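Local coordinates for protein DNA primase (Aquifex aeolicus, PDB 2AU3) that probably synthesises the short RNA primers from which DNA polymerase starts during DNA replication, as a zinc-containing bacterial DnaG primase, at residues I241-E251 against F286-D295; L275-S284 against A307-V316. One frame throughout, in Å; residues are numbered along the deposited sequence.

Contact 1: I241-E251 against F286-D295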
loop_
_atom_site.group_PDB
_atom_site.type_symbol
_atom_site.label_atom_id
_atom_site.label_comp_id
_atom_site.label_asym_id
_atom_site.label_seq_id
_atom_site.Cartn_x
_atom_site.Cartn_y
_atom_site.Cartn_z
ATOM N N ILE A 241 -4.864 6.131 -10.037
ATOM C CA ILE A 241 -5.277 5.058 -10.948
ATOM C C ILE A 241 -6.594 5.412 -11.698
ATOM O O ILE A 241 -6.703 5.229 -12.930
ATOM C CB ILE A 241 -5.443 3.745 -10.160
ATOM C CG1 ILE A 241 -4.084 3.214 -9.638
ATOM C CG2 ILE A 241 -6.189 2.738 -10.965
ATOM C CD1 ILE A 241 -4.258 2.012 -8.654
ATOM N N LYS A 242 -7.584 5.913 -10.955
ATOM C CA LYS A 242 -8.851 6.349 -11.549
ATOM C C LYS A 242 -8.660 7.520 -12.531
ATOM O O LYS A 242 -9.168 7.506 -13.675
ATOM C CB LYS A 242 -9.842 6.738 -10.441
ATOM C CG LYS A 242 -11.148 7.379 -10.962
ATOM C CD LYS A 242 -12.186 7.529 -9.844
ATOM C CE LYS A 242 -13.623 7.484 -10.396
ATOM N NZ LYS A 242 -14.639 7.878 -9.356
ATOM N N GLU A 243 -7.935 8.537 -12.080
ATOM C CA GLU A 243 -7.685 9.709 -12.885
ATOM C C GLU A 243 -6.935 9.348 -14.176
ATOM O O GLU A 243 -7.272 9.858 -15.249
ATOM C CB GLU A 243 -6.903 10.757 -12.072
ATOM C CG GLU A 243 -6.678 12.080 -12.800
ATOM C CD GLU A 243 -5.538 12.011 -13.812
ATOM O OE1 GLU A 243 -4.618 11.184 -13.612
ATOM O OE2 GLU A 243 -5.561 12.783 -14.807
ATOM N N GLU A 244 -5.891 8.522 -14.062
ATOM C CA GLU A 244 -5.038 8.207 -15.231
ATOM C C GLU A 244 -5.582 7.100 -16.149
ATOM O O GLU A 244 -5.247 7.046 -17.332
ATOM C CB GLU A 244 -3.592 7.922 -14.808
ATOM C CG GLU A 244 -2.944 9.137 -14.138
ATOM C CD GLU A 244 -1.521 8.892 -13.673
ATOM O OE1 GLU A 244 -1.289 8.866 -12.428
ATOM O OE2 GLU A 244 -0.629 8.762 -14.545
ATOM N N GLY A 245 -6.469 6.273 -15.625
ATOM C CA GLY A 245 -7.084 5.237 -16.436
ATOM C C GLY A 245 -6.241 3.979 -16.533
ATOM O O GLY A 245 -6.563 3.075 -17.309
ATOM N N PHE A 246 -5.179 3.896 -15.732
ATOM C CA PHE A 246 -4.407 2.656 -15.641
ATOM C C PHE A 246 -3.648 2.594 -14.322
ATOM O O PHE A 246 -3.519 3.612 -13.619
ATOM C CB PHE A 246 -3.454 2.501 -16.846
ATOM C CG PHE A 246 -2.303 3.498 -16.863
ATOM C CD1 PHE A 246 -1.034 3.126 -16.403
ATOM C CD2 PHE A 246 -2.482 4.798 -17.360
ATOM C CE1 PHE A 246 0.029 4.022 -16.417
ATOM C CE2 PHE A 246 -1.409 5.720 -17.382
ATOM C CZ PHE A 246 -0.150 5.327 -16.901
ATOM N N ALA A 247 -3.140 1.412 -13.999
ATOM C CA ALA A 247 -2.310 1.227 -12.834
ATOM C C ALA A 247 -0.967 0.701 -13.315
ATOM O O ALA A 247 -0.898 0.052 -14.355
ATOM C CB ALA A 247 -2.955 0.216 -11.869
ATOM N N ILE A 248 0.084 0.943 -12.532
ATOM C CA ILE A 248 1.378 0.325 -12.786
ATOM C C ILE A 248 1.595 -0.702 -11.664
ATOM O O ILE A 248 1.406 -0.372 -10.522
ATOM C CB ILE A 248 2.515 1.393 -12.789
ATOM C CG1 ILE A 248 2.310 2.400 -13.935
ATOM C CG2 ILE A 248 3.930 0.677 -12.856
ATOM C CD1 ILE A 248 3.013 3.806 -13.729
ATOM N N LEU A 249 1.893 -1.965 -12.020
ATOM C CA LEU A 249 2.203 -2.991 -11.045
ATOM C C LEU A 249 3.698 -3.214 -10.982
ATOM O O LEU A 249 4.341 -3.517 -11.987
ATOM C CB LEU A 249 1.443 -4.314 -11.373
ATOM C CG LEU A 249 1.707 -5.559 -10.505
ATOM C CD1 LEU A 249 1.063 -5.451 -9.112
ATOM C CD2 LEU A 249 1.243 -6.855 -11.260
ATOM N N VAL A 250 4.266 -3.004 -9.797
ATOM C CA VAL A 250 5.688 -3.254 -9.562
ATOM C C VAL A 250 5.796 -4.405 -8.580
ATOM O O VAL A 250 4.774 -4.811 -8.015
ATOM C CB VAL A 250 6.439 -1.982 -9.020
ATOM C CG1 VAL A 250 6.414 -0.843 -10.046
ATOM C CG2 VAL A 250 5.859 -1.502 -7.678
ATOM N N GLU A 251 7.007 -4.934 -8.363
ATOM C CA GLU A 251 7.149 -6.195 -7.619
ATOM C C GLU A 251 7.001 -6.079 -6.122
ATOM O O GLU A 251 6.486 -7.000 -5.476
ATOM C CB GLU A 251 8.486 -6.884 -7.914
ATOM C CG GLU A 251 8.724 -7.161 -9.390
ATOM C CD GLU A 251 9.844 -8.171 -9.651
ATOM O OE1 GLU A 251 9.646 -9.370 -9.344
ATOM O OE2 GLU A 251 10.900 -7.764 -10.201
ATOM N N PHE A 286 -10.529 -1.459 -9.743
ATOM C CA PHE A 286 -10.109 -0.039 -9.837
ATOM C C PHE A 286 -9.704 0.364 -11.221
ATOM O O PHE A 286 -9.684 1.554 -11.552
ATOM C CB PHE A 286 -8.975 0.283 -8.860
ATOM C CG PHE A 286 -9.378 0.124 -7.430
ATOM C CD1 PHE A 286 -9.813 1.223 -6.696
ATOM C CD2 PHE A 286 -9.414 -1.139 -6.844
ATOM C CE1 PHE A 286 -10.244 1.082 -5.370
ATOM C CE2 PHE A 286 -9.844 -1.288 -5.538
ATOM C CZ PHE A 286 -10.253 -0.173 -4.795
ATOM N N THR A 287 -9.361 -0.620 -12.031
ATOM C CA THR A 287 -8.883 -0.344 -13.363
ATOM C C THR A 287 -8.974 -1.555 -14.280
ATOM O O THR A 287 -8.963 -2.698 -13.816
ATOM C CB THR A 287 -7.427 0.168 -13.298
ATOM O OG1 THR A 287 -7.044 0.653 -14.588
ATOM C CG2 THR A 287 -6.433 -1.003 -12.994
ATOM N N LYS A 288 -9.042 -1.301 -15.580
ATOM C CA LYS A 288 -9.027 -2.385 -16.549
ATOM C C LYS A 288 -7.786 -2.333 -17.440
ATOM O O LYS A 288 -7.728 -3.027 -18.458
ATOM C CB LYS A 288 -10.327 -2.390 -17.405
ATOM C CG LYS A 288 -11.609 -2.510 -16.602
ATOM C CD LYS A 288 -11.656 -3.737 -15.683
ATOM C CE LYS A 288 -12.950 -3.724 -14.845
ATOM N NZ LYS A 288 -13.190 -5.018 -14.116
ATOM N N LYS A 289 -6.791 -1.521 -17.047
ATOM C CA LYS A 289 -5.500 -1.463 -17.748
ATOM C C LYS A 289 -4.356 -1.471 -16.725
ATOM O O LYS A 289 -4.307 -0.638 -15.818
ATOM C CB LYS A 289 -5.368 -0.186 -18.588
ATOM C CG LYS A 289 -6.082 -0.170 -19.906
ATOM C CD LYS A 289 -5.602 1.053 -20.728
ATOM C CE LYS A 289 -6.674 1.521 -21.732
ATOM N NZ LYS A 289 -6.079 2.257 -22.918
ATOM N N VAL A 290 -3.448 -2.409 -16.885
ATOM C CA VAL A 290 -2.331 -2.532 -15.987
ATOM C C VAL A 290 -1.055 -2.677 -16.770
ATOM O O VAL A 290 -0.881 -3.604 -17.555
ATOM C CB VAL A 290 -2.496 -3.705 -15.007
ATOM C CG1 VAL A 290 -1.179 -4.004 -14.277
ATOM C CG2 VAL A 290 -3.624 -3.384 -13.988
ATOM N N TYR A 291 -0.129 -1.775 -16.476
ATOM C CA TYR A 291 1.241 -1.891 -16.923
ATOM C C TYR A 291 2.066 -2.643 -15.882
ATOM O O TYR A 291 2.005 -2.341 -14.698
ATOM C CB TYR A 291 1.803 -0.479 -17.119
ATOM C CG TYR A 291 1.193 0.205 -18.303
ATOM C CD1 TYR A 291 -0.144 0.579 -18.312
ATOM C CD2 TYR A 291 1.958 0.455 -19.443
ATOM C CE1 TYR A 291 -0.704 1.216 -19.433
ATOM C CE2 TYR A 291 1.432 1.079 -20.526
ATOM C CZ TYR A 291 0.103 1.444 -20.536
ATOM O OH TYR A 291 -0.404 2.026 -21.678
ATOM N N ILE A 292 2.802 -3.650 -16.310
ATOM C CA ILE A 292 3.559 -4.448 -15.354
ATOM C C ILE A 292 5.022 -4.079 -15.555
ATOM O O ILE A 292 5.518 -4.048 -16.690
ATOM C CB ILE A 292 3.372 -5.964 -15.564
ATOM C CG1 ILE A 292 1.921 -6.336 -15.758
ATOM C CG2 ILE A 292 3.988 -6.779 -14.391
ATOM C CD1 ILE A 292 1.776 -7.747 -16.281
ATOM N N LEU A 293 5.689 -3.778 -14.448
ATOM C CA LEU A 293 7.040 -3.271 -14.497
ATOM C C LEU A 293 7.873 -3.980 -13.486
ATOM O O LEU A 293 8.000 -3.522 -12.338
ATOM C CB LEU A 293 7.031 -1.761 -14.209
ATOM C CG LEU A 293 8.372 -1.017 -14.179
ATOM C CD1 LEU A 293 8.988 -0.851 -15.564
ATOM C CD2 LEU A 293 8.161 0.320 -13.553
ATOM N N TYR A 294 8.422 -5.123 -13.880
ATOM C CA TYR A 294 9.207 -5.929 -12.979
ATOM C C TYR A 294 10.681 -5.757 -13.381
ATOM O O TYR A 294 10.983 -5.066 -14.356
ATOM C CB TYR A 294 8.756 -7.393 -13.060
ATOM C CG TYR A 294 7.424 -7.721 -12.348
ATOM C CD1 TYR A 294 6.627 -6.720 -11.770
ATOM C CD2 TYR A 294 6.976 -9.039 -12.274
ATOM C CE1 TYR A 294 5.431 -7.041 -11.131
ATOM C CE2 TYR A 294 5.795 -9.369 -11.626
ATOM C CZ TYR A 294 5.021 -8.363 -11.076
ATOM O OH TYR A 294 3.860 -8.715 -10.453
ATOM N N ASP A 295 11.594 -6.329 -12.610
ATOM C CA ASP A 295 13.024 -6.200 -12.903
ATOM C C ASP A 295 13.388 -6.648 -14.328
ATOM O O ASP A 295 12.821 -7.601 -14.862
ATOM C CB ASP A 295 13.849 -6.999 -11.888
ATOM C CG ASP A 295 13.782 -6.423 -10.495
ATOM O OD1 ASP A 295 13.409 -5.231 -10.343
ATOM O OD2 ASP A 295 14.096 -7.099 -9.478
HETATM O O HOH W 1 -8.340 3.281 -14.050
HETATM O O HOH W 2 -9.001 1.536 -17.090
HETATM O O HOH W 3 9.175 -3.888 -9.985
#
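Leu249 N gives its hydrogen to Tyr291 O at 2.7 Å, nearly straight at 170°, and Ile248 CA sends a C-H toward the same oxygen. This is the middle of a parallel ladder: Ala247 N bonds Lys289 O, Tyr291 N bonds Ala247 O, and Leu293 N bonds Leu249 O at 2.8 Å. Beyond that a water continues the pattern, bridging Glu251 N and Leu293 O. Glu251 CG lies beside its backbone N (chi1 -56°), and the extended chain runs over the Tyr294 ring, CG 3.5 Å from the ring centroid; Ile292 CG2 lies against the opposite face. The chain ends with OE2 taking Asp295 N at 2.9 Å, on the anti side and out of the carboxylate plane. OE2 is also 3.3 Å from Asp295 OD2, consistent with the catalytic magnesium site predicted for both acids. An alanine in place of Glu251 would probably leave Asp295 N without this acceptor and the Tyr294 ring without the CG that lies over one face. Strand 267-270 pairs beyond 247-249, strand 317-321 beyond 289-293, and helix 298-313 covers Ile292 and Tyr294.

Contact 2: L275-S284 against A307-V316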
loop_
_atom_site.group_PDB
_atom_site.type_symbol
_atom_site.label_atom_id
_atom_site.label_comp_id
_atom_site.label_asym_id
_atom_site.label_seq_id
_atom_site.Cartn_x
_atom_site.Cartn_y
_atom_site.Cartn_z
ATOM N N LEU A 275 2.144 -11.732 -7.274
ATOM C CA LEU A 275 0.761 -11.358 -7.418
ATOM C C LEU A 275 -0.123 -12.627 -7.286
ATOM O O LEU A 275 0.218 -13.676 -7.814
ATOM C CB LEU A 275 0.550 -10.669 -8.766
ATOM C CG LEU A 275 -0.887 -10.266 -9.062
ATOM C CD1 LEU A 275 -1.192 -8.959 -8.383
ATOM C CD2 LEU A 275 -1.067 -10.149 -10.584
ATOM N N THR A 276 -1.220 -12.522 -6.545
ATOM C CA THR A 276 -2.198 -13.609 -6.457
ATOM C C THR A 276 -3.412 -13.252 -7.263
ATOM O O THR A 276 -3.627 -12.096 -7.582
ATOM C CB THR A 276 -2.649 -13.861 -5.017
ATOM O OG1 THR A 276 -3.447 -12.749 -4.578
ATOM C CG2 THR A 276 -1.438 -13.935 -4.047
ATOM N N GLN A 277 -4.238 -14.253 -7.568
ATOM C CA GLN A 277 -5.528 -14.002 -8.205
ATOM C C GLN A 277 -6.424 -13.024 -7.421
ATOM O O GLN A 277 -7.053 -12.128 -8.023
ATOM C CB GLN A 277 -6.277 -15.332 -8.435
ATOM C CG GLN A 277 -7.519 -15.174 -9.338
ATOM C CD GLN A 277 -7.145 -14.721 -10.762
ATOM O OE1 GLN A 277 -7.503 -13.623 -11.206
ATOM N NE2 GLN A 277 -6.453 -15.566 -11.465
ATOM N N ASN A 278 -6.508 -13.192 -6.095
ATOM C CA ASN A 278 -7.319 -12.266 -5.299
ATOM C C ASN A 278 -6.810 -10.833 -5.470
ATOM O O ASN A 278 -7.602 -9.926 -5.544
ATOM C CB ASN A 278 -7.352 -12.633 -3.801
ATOM C CG ASN A 278 -8.266 -13.812 -3.512
ATOM O OD1 ASN A 278 -9.133 -14.149 -4.320
ATOM N ND2 ASN A 278 -8.071 -14.457 -2.349
ATOM N N GLN A 279 -5.488 -10.643 -5.517
ATOM C CA GLN A 279 -4.923 -9.308 -5.753
ATOM C C GLN A 279 -5.239 -8.769 -7.176
ATOM O O GLN A 279 -5.550 -7.578 -7.348
ATOM C CB GLN A 279 -3.408 -9.297 -5.514
ATOM C CG GLN A 279 -2.999 -9.446 -4.058
ATOM C CD GLN A 279 -1.557 -9.904 -3.900
ATOM O OE1 GLN A 279 -0.862 -10.219 -4.901
ATOM N NE2 GLN A 279 -1.102 -9.980 -2.655
ATOM N N ALA A 280 -5.140 -9.642 -8.184
ATOM C CA ALA A 280 -5.515 -9.265 -9.548
ATOM C C ALA A 280 -7.021 -8.915 -9.634
ATOM O O ALA A 280 -7.382 -7.905 -10.226
ATOM C CB ALA A 280 -5.134 -10.338 -10.532
ATOM N N ASN A 281 -7.880 -9.743 -9.036
ATOM C CA ASN A 281 -9.313 -9.447 -8.910
ATOM C C ASN A 281 -9.527 -8.084 -8.243
ATOM O O ASN A 281 -10.291 -7.271 -8.736
ATOM C CB ASN A 281 -10.046 -10.514 -8.069
ATOM C CG ASN A 281 -10.122 -11.904 -8.753
ATOM O OD1 ASN A 281 -10.527 -12.874 -8.129
ATOM N ND2 ASN A 281 -9.712 -11.990 -10.006
ATOM N N LEU A 282 -8.887 -7.858 -7.087
ATOM C CA LEU A 282 -9.015 -6.581 -6.388
ATOM C C LEU A 282 -8.576 -5.413 -7.288
ATOM O O LEU A 282 -9.284 -4.403 -7.424
ATOM C CB LEU A 282 -8.228 -6.594 -5.063
ATOM C CG LEU A 282 -8.060 -5.243 -4.343
ATOM C CD1 LEU A 282 -9.423 -4.748 -3.752
ATOM C CD2 LEU A 282 -6.982 -5.356 -3.225
ATOM N N LEU A 283 -7.423 -5.552 -7.935
ATOM C CA LEU A 283 -6.962 -4.478 -8.825
ATOM C C LEU A 283 -7.997 -4.168 -9.908
ATOM O O LEU A 283 -8.234 -2.988 -10.222
ATOM C CB LEU A 283 -5.605 -4.833 -9.462
ATOM C CG LEU A 283 -4.845 -3.794 -10.300
ATOM C CD1 LEU A 283 -4.843 -2.392 -9.669
ATOM C CD2 LEU A 283 -3.380 -4.282 -10.565
ATOM N N SER A 284 -8.637 -5.214 -10.448
ATOM C CA SER A 284 -9.615 -5.049 -11.533
ATOM C C SER A 284 -10.833 -4.210 -11.145
ATOM O O SER A 284 -11.484 -3.628 -12.004
ATOM C CB SER A 284 -10.071 -6.383 -12.082
ATOM O OG SER A 284 -10.888 -7.052 -11.140
ATOM N N ALA A 307 2.276 -13.618 -13.742
ATOM C CA ALA A 307 1.226 -12.712 -13.231
ATOM C C ALA A 307 0.174 -12.367 -14.293
ATOM O O ALA A 307 -0.986 -12.092 -13.979
ATOM C CB ALA A 307 1.863 -11.430 -12.656
ATOM N N ILE A 308 0.587 -12.394 -15.554
ATOM C CA ILE A 308 -0.258 -11.964 -16.672
ATOM C C ILE A 308 -1.592 -12.726 -16.788
ATOM O O ILE A 308 -2.632 -12.105 -16.927
ATOM C CB ILE A 308 0.551 -12.035 -18.012
ATOM C CG1 ILE A 308 1.541 -10.881 -18.096
ATOM C CG2 ILE A 308 -0.379 -12.001 -19.185
ATOM C CD1 ILE A 308 2.592 -10.970 -19.245
ATOM N N PRO A 309 -1.587 -14.063 -16.719
ATOM C CA PRO A 309 -2.846 -14.809 -16.760
ATOM C C PRO A 309 -3.789 -14.451 -15.600
ATOM O O PRO A 309 -4.997 -14.501 -15.774
ATOM C CB PRO A 309 -2.377 -16.257 -16.634
ATOM C CG PRO A 309 -0.989 -16.214 -17.232
ATOM C CD PRO A 309 -0.431 -14.977 -16.630
ATOM N N LEU A 310 -3.245 -14.130 -14.433
ATOM C CA LEU A 310 -4.127 -13.704 -13.328
ATOM C C LEU A 310 -4.805 -12.384 -13.671
ATOM O O LEU A 310 -5.994 -12.208 -13.390
ATOM C CB LEU A 310 -3.376 -13.561 -11.999
ATOM C CG LEU A 310 -2.351 -14.645 -11.636
ATOM C CD1 LEU A 310 -1.679 -14.252 -10.334
ATOM C CD2 LEU A 310 -2.990 -16.025 -11.533
ATOM N N LEU A 311 -4.056 -11.479 -14.294
ATOM C CA LEU A 311 -4.618 -10.189 -14.715
ATOM C C LEU A 311 -5.653 -10.375 -15.843
ATOM O O LEU A 311 -6.756 -9.798 -15.789
ATOM C CB LEU A 311 -3.502 -9.203 -15.107
ATOM C CG LEU A 311 -2.580 -8.826 -13.928
ATOM C CD1 LEU A 311 -1.390 -8.058 -14.411
ATOM C CD2 LEU A 311 -3.354 -8.000 -12.887
ATOM N N LEU A 312 -5.288 -11.173 -16.851
ATOM C CA LEU A 312 -6.215 -11.489 -17.940
ATOM C C LEU A 312 -7.524 -12.080 -17.411
ATOM O O LEU A 312 -8.595 -11.628 -17.796
ATOM C CB LEU A 312 -5.563 -12.373 -19.017
ATOM C CG LEU A 312 -4.381 -11.746 -19.761
ATOM C CD1 LEU A 312 -3.695 -12.768 -20.685
ATOM C CD2 LEU A 312 -4.805 -10.480 -20.547
ATOM N N SER A 313 -7.438 -13.042 -16.489
ATOM C CA SER A 313 -8.627 -13.691 -15.931
ATOM C C SER A 313 -9.543 -12.690 -15.239
ATOM O O SER A 313 -10.771 -12.836 -15.268
ATOM C CB SER A 313 -8.243 -14.783 -14.934
ATOM O OG SER A 313 -7.385 -15.714 -15.543
ATOM N N ALA A 314 -8.940 -11.679 -14.615
ATOM C CA ALA A 314 -9.700 -10.660 -13.918
ATOM C C ALA A 314 -10.226 -9.617 -14.891
ATOM O O ALA A 314 -10.903 -8.694 -14.477
ATOM C CB ALA A 314 -8.854 -10.015 -12.840
ATOM N N GLY A 315 -9.913 -9.766 -16.180
ATOM C CA GLY A 315 -10.494 -8.924 -17.220
ATOM C C GLY A 315 -9.746 -7.614 -17.437
ATOM O O GLY A 315 -10.301 -6.605 -17.883
ATOM N N VAL A 316 -8.472 -7.625 -17.113
ATOM C CA VAL A 316 -7.667 -6.449 -17.294
ATOM C C VAL A 316 -6.870 -6.602 -18.597
ATOM O O VAL A 316 -6.444 -7.698 -18.932
ATOM C CB VAL A 316 -6.736 -6.240 -16.076
ATOM C CG1 VAL A 316 -5.888 -5.024 -16.252
ATOM C CG2 VAL A 316 -7.586 -6.094 -14.794
#
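Leu275 and Leu311 meet at about a right angle, with Leu275 CD2 3.9 Å from Leu311 CD2 and 3.8 Å from Ala307 CB. The Leu311 CB bond starts out away from helix 277-284, but with CG beside the backbone N (chi1 -64°) the CD2 branch swings back to touch Ala280 CB at 3.8 Å. Leu310 faces the other helix directly: its CD1 presses on the carbonyl of Leu275, 3.2 Å from Leu275 O, while the bent side chain of Gln277 slants across its CD2 branch. At Ala280 and Ala314 each side puts a methyl against a carbonyl of the other: Ala280 CB rests on the carbonyl of Leu310, and Ala314 CB sits 3.7 Å from Ala280 O. At the far end Ser284 CB touches both Ala314 O, at 3.4 Å, and Val316 CG2. The axes of the short helix segments come within 8.5 Å, at 45° to each other. Thr276 and Gln279 close the start of one helix with a capping box, and Thr276 OG1 is also bonded to Gly228 O; Gly315, with positive phi, ends the other in a Schellman motif. With strands 267-270, 289-293 and 317-321 parallel, the two helices are the crossovers of consecutive beta-alpha-beta units, packed side by side on one face of the sheet, as in the Toprim domain of DnaG primases.

How the contacts relate
Both contacts belong to the Toprim domain, and their segments alternate along the chain: helix 277-284 leads into strand 289-293, which leads into helix 298-313. Contact 1 lies in the sheet and is largely buried, held by backbone hydrogen bonds and finishing in acidic side chains at the predicted magnesium site. Contact 2 is the helical layer above it, only partly buried, and joins its two helices through apolar branches and methyl-to-carbonyl contacts, with no clear hydrogen bond between them. The layers meet at Val290, whose CG2 touches Leu283 CD2 at 3.5 Å and also packs on Val316, and at Ile292, which packs on Ile308.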